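Local coordinates for extracellular solute-binding protein, family 1 (Bifidobacterium longum subsp. infantis, PDB 6FTH), which probably captures human milk oligosaccharides outside the cell as the solute-binding component of an ABC transporter, at residues A272-T275 and F276-D280; K260-E264 and G265-A269. All coordinates share one frame; numbering follows the deposited sequence.

How the contacts relate
Following the chain from the N terminus, contact 2 comes first: at 260-264 and 265-269 helix 249-263 reaches its C-terminal end, and its last turn closes on the loop just after it. That loop then runs on through 272-275 into contact 1, where helix 276-284 begins at 276-280. The two contacts lie in series, neither nested nor crossed, with centres about 16 Å apart and on the same side of the chain's centre. Together they define both ends of the loop joining helices 249-263 and 276-284. Contact 2 sets its start against helix 173-185 and strand 197-199, while contact 1 sets its finish near Asn200, Arg202 and Lys203, in the loop beyond that strand.

Contact 1: A272-T275 and F276-D280; sequences ATKT and FDACD
Thr275 caps the first turn of helix 276-284, and its side chain can be followed atom by atom. CB lies 3.2 Å from Phe276 N, right at the step into the helix. Beyond it, OG1 sits between the backbone N and the carbonyl carbon (chi1 70°), a rotation that swings the hydroxyl oxygen over the opening turn. There it accepts from Ala278 N at 2.8 Å, with an N-H...O angle of 160°, and the bond also brings Ala278 CB to 3.2 Å from OG1. The backbone carbonyl of Thr275 adds a second bond: Cys279 N donates to Thr275 O at 2.9 Å, the first i to i+4 bond of the helix. Alongside the cap, Lys274 bends at every torsion from chi2 to chi4, bringing CE within 4.1 Å of Ala278 CB, while NZ makes a salt bridge with Asp282, one turn beyond Ala278. Phe276 points its CB away from 272-275 overall, and its ring has a cation-pi contact with Arg202. Chemically this is an N-cap: the threonine hydroxyl accepts from a first-turn amide whose i-4 residue, Lys274, lies before the helix, consistent with Thr275 marking the helix start.

Contact 2: K260-E264 and G265-A269; sequences KLISE and GLIPA
Leu266, Ile267 and Ile262 bury the most surface where helix 249-263 ends, and Leu266 is held by both backbone and side chain. Its N donates to Leu261 O at 2.9 Å, with an N-H...O angle of 161°. Its CD1 meets Leu261 CD2 at 3.9 Å, the two leucines crossing at about a right angle, and reaches the carboxylate of Glu264 at OE1, 3.6 Å away. Lys181 and Lys184 of helix 173-185 also touch Leu266. Cutting this side chain back to an alanine is likely to open a gap between Leu261 and helix 173-185, leaving Leu261 CD2 without its apolar partner.

Ile267 turns its CB toward the helix and straddles two residues of the last turn. With CG1 anti to the carbonyl carbon (chi1 -69°) and the chain then extended, CD1 arrives beside Leu261 CB at 3.9 Å, while Ile267 CB rests on Ile262 CG1 at 3.8 Å. Ile267 N is buried with no partner in the model. Its carbonyl, by contrast, receives a hydrogen bond from a water that also donates to Ile262 O, so the loop is bridged back to the helix.

Ile262 O additionally accepts from Gly265 N at 3.0 Å. Gly265 has positive phi (72°), and a CB there would clash with Glu264 O. The paired bonds, Leu266 N to Leu261 O and Gly265 N to Ile262 O, identify a Schellman motif with Gly265 as its C-prime residue.

Contact 1: A272-T275 and F276-D280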
loop_
_atom_site.group_PDB
_atom_site.type_symbol
_atom_site.label_atom_id
_atom_site.label_comp_id
_atom_site.label_asym_id
_atom_site.label_seq_id
_atom_site.Cartn_x
_atom_site.Cartn_y
_atom_site.Cartn_z
ATOM N N ALA A 272 11.716 6.722 17.916
ATOM C CA ALA A 272 11.301 7.860 17.105
ATOM C C ALA A 272 12.373 8.344 16.141
ATOM O O ALA A 272 12.052 9.111 15.221
ATOM C CB ALA A 272 10.891 9.030 18.010
ATOM N N THR A 273 13.626 7.928 16.322
ATOM C CA THR A 273 14.713 8.369 15.460
ATOM C C THR A 273 15.334 7.250 14.646
ATOM O O THR A 273 16.159 7.536 13.767
ATOM C CB THR A 273 15.809 9.089 16.273
ATOM O OG1 THR A 273 16.237 8.277 17.374
ATOM C CG2 THR A 273 15.293 10.425 16.793
ATOM N N LYS A 274 14.943 6.003 14.885
ATOM C CA LYS A 274 15.499 4.872 14.152
ATOM C C LYS A 274 15.005 4.905 12.711
ATOM O O LYS A 274 13.825 5.149 12.456
ATOM C CB LYS A 274 15.025 3.567 14.808
ATOM C CG LYS A 274 15.612 3.288 16.182
ATOM C CD LYS A 274 16.806 2.317 16.101
ATOM C CE LYS A 274 16.357 0.872 15.861
ATOM N NZ LYS A 274 15.645 0.297 17.054
ATOM N N THR A 275 15.890 4.635 11.754
ATOM C CA THR A 275 15.445 4.536 10.366
ATOM C C THR A 275 14.536 3.320 10.198
ATOM O O THR A 275 14.623 2.351 10.957
ATOM C CB THR A 275 16.642 4.380 9.421
ATOM O OG1 THR A 275 17.225 3.085 9.604
ATOM C CG2 THR A 275 17.701 5.461 9.685
ATOM N N PHE A 276 13.663 3.364 9.184
ATOM C CA PHE A 276 12.859 2.184 8.883
ATOM C C PHE A 276 13.746 0.971 8.628
ATOM O O PHE A 276 13.408 -0.149 9.032
ATOM C CB PHE A 276 11.951 2.424 7.669
ATOM C CG PHE A 276 10.802 3.360 7.929
ATOM C CD1 PHE A 276 10.580 3.887 9.181
ATOM C CD2 PHE A 276 9.929 3.691 6.908
ATOM C CE1 PHE A 276 9.521 4.759 9.417
ATOM C CE2 PHE A 276 8.859 4.548 7.144
ATOM C CZ PHE A 276 8.668 5.080 8.408
ATOM N N ASP A 277 14.885 1.169 7.950
ATOM C CA ASP A 277 15.794 0.050 7.695
ATOM C C ASP A 277 16.355 -0.513 8.999
ATOM O O ASP A 277 16.429 -1.732 9.189
ATOM C CB ASP A 277 16.927 0.502 6.765
ATOM C CG ASP A 277 16.460 0.769 5.329
ATOM O OD1 ASP A 277 15.360 0.322 4.956
ATOM O OD2 ASP A 277 17.207 1.422 4.564
ATOM N N ALA A 278 16.776 0.363 9.913
ATOM C CA ALA A 278 17.307 -0.110 11.185
ATOM C C ALA A 278 16.250 -0.875 11.954
ATOM O O ALA A 278 16.547 -1.886 12.594
ATOM C CB ALA A 278 17.805 1.071 12.018
ATOM N N CYS A 279 15.002 -0.408 11.895
ATOM C CA CYS A 279 13.923 -1.106 12.575
ATOM C C CYS A 279 13.722 -2.490 11.972
ATOM O O CYS A 279 13.592 -3.481 12.704
ATOM C CB CYS A 279 12.653 -0.250 12.494
ATOM S SG CYS A 279 11.217 -0.875 13.422
ATOM N N ASP A 280 13.756 -2.586 10.639
ATOM C CA ASP A 280 13.679 -3.886 9.981
ATOM C C ASP A 280 14.840 -4.784 10.390
ATOM O O ASP A 280 14.664 -5.993 10.572
ATOM C CB ASP A 280 13.707 -3.706 8.467
ATOM C CG ASP A 280 12.390 -3.214 7.909
ATOM O OD1 ASP A 280 11.372 -3.255 8.637
ATOM O OD2 ASP A 280 12.390 -2.791 6.733
#

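Contact 2: K260-E264 and G265-A269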
loop_
_atom_site.group_PDB
_atom_site.type_symbol
_atom_site.label_atom_id
_atom_site.label_comp_id
_atom_site.label_asym_id
_atom_site.label_seq_id
_atom_site.Cartn_x
_atom_site.Cartn_y
_atom_site.Cartn_z
ATOM N N LYS A 260 2.826 4.459 27.853
ATOM C CA LYS A 260 2.955 3.524 28.955
ATOM C C LYS A 260 3.954 2.433 28.600
ATOM O O LYS A 260 4.895 2.163 29.355
ATOM C CB LYS A 260 1.588 2.928 29.298
ATOM C CG LYS A 260 1.622 2.013 30.535
ATOM C CD LYS A 260 0.274 1.364 30.827
ATOM C CE LYS A 260 0.293 0.695 32.215
ATOM N NZ LYS A 260 -0.875 -0.199 32.452
ATOM N N LEU A 261 3.789 1.826 27.427
ATOM C CA LEU A 261 4.702 0.778 26.989
ATOM C C LEU A 261 6.136 1.287 26.914
ATOM O O LEU A 261 7.069 0.615 27.379
ATOM C CB LEU A 261 4.274 0.251 25.626
ATOM C CG LEU A 261 2.905 -0.439 25.524
ATOM C CD1 LEU A 261 2.733 -1.143 24.156
ATOM C CD2 LEU A 261 2.630 -1.409 26.637
ATOM N N ILE A 262 6.335 2.447 26.282
ATOM C CA ILE A 262 7.671 3.028 26.151
ATOM C C ILE A 262 8.274 3.297 27.522
ATOM O O ILE A 262 9.446 2.983 27.774
ATOM C CB ILE A 262 7.617 4.297 25.272
ATOM C CG1 ILE A 262 7.371 3.923 23.815
ATOM C CG2 ILE A 262 8.933 5.095 25.361
ATOM C CD1 ILE A 262 6.917 5.086 22.948
ATOM N N SER A 263 7.483 3.858 28.434
ATOM C CA SER A 263 7.982 4.196 29.763
ATOM C C SER A 263 8.366 2.950 30.558
ATOM O O SER A 263 9.196 3.035 31.473
ATOM C CB SER A 263 6.926 5.021 30.508
ATOM O OG SER A 263 5.882 4.213 31.020
ATOM N N GLU A 264 7.799 1.798 30.205
ATOM C CA GLU A 264 8.096 0.520 30.829
ATOM C C GLU A 264 9.211 -0.239 30.123
ATOM O O GLU A 264 9.490 -1.383 30.493
ATOM C CB GLU A 264 6.811 -0.325 30.907
ATOM C CG GLU A 264 5.773 0.273 31.858
ATOM C CD GLU A 264 4.474 -0.493 31.940
ATOM O OE1 GLU A 264 3.985 -1.037 30.917
ATOM O OE2 GLU A 264 3.905 -0.540 33.041
ATOM N N GLY A 265 9.868 0.363 29.133
ATOM C CA GLY A 265 10.928 -0.319 28.432
ATOM C C GLY A 265 10.459 -1.424 27.521
ATOM O O GLY A 265 11.242 -2.332 27.206
ATOM N N LEU A 266 9.199 -1.389 27.079
ATOM C CA LEU A 266 8.666 -2.447 26.230
ATOM C C LEU A 266 8.773 -2.144 24.744
ATOM O O LEU A 266 8.546 -3.043 23.922
ATOM C CB LEU A 266 7.226 -2.728 26.615
ATOM C CG LEU A 266 7.005 -3.001 28.112
ATOM C CD1 LEU A 266 5.549 -3.127 28.490
ATOM C CD2 LEU A 266 7.749 -4.265 28.561
ATOM N N ILE A 267 9.107 -0.908 24.393
ATOM C CA ILE A 267 9.411 -0.449 23.045
ATOM C C ILE A 267 10.735 0.306 23.133
ATOM O O ILE A 267 10.964 0.978 24.145
ATOM C CB ILE A 267 8.275 0.460 22.543
ATOM C CG1 ILE A 267 7.017 -0.382 22.328
ATOM C CG2 ILE A 267 8.702 1.223 21.305
ATOM C CD1 ILE A 267 5.747 0.398 21.974
ATOM N N PRO A 268 11.617 0.259 22.123
ATOM C CA PRO A 268 12.913 0.951 22.262
ATOM C C PRO A 268 12.738 2.440 22.506
ATOM O O PRO A 268 11.921 3.107 21.861
ATOM C CB PRO A 268 13.606 0.674 20.927
ATOM C CG PRO A 268 13.014 -0.646 20.474
ATOM C CD PRO A 268 11.563 -0.538 20.884
ATOM N N ALA A 269 13.525 2.962 23.454
ATOM C CA ALA A 269 13.430 4.372 23.812
ATOM C C ALA A 269 13.733 5.287 22.630
ATOM O O ALA A 269 13.204 6.398 22.569
ATOM C CB ALA A 269 14.383 4.678 24.971
HETATM O O HOH W 1 11.737 2.500 26.321
#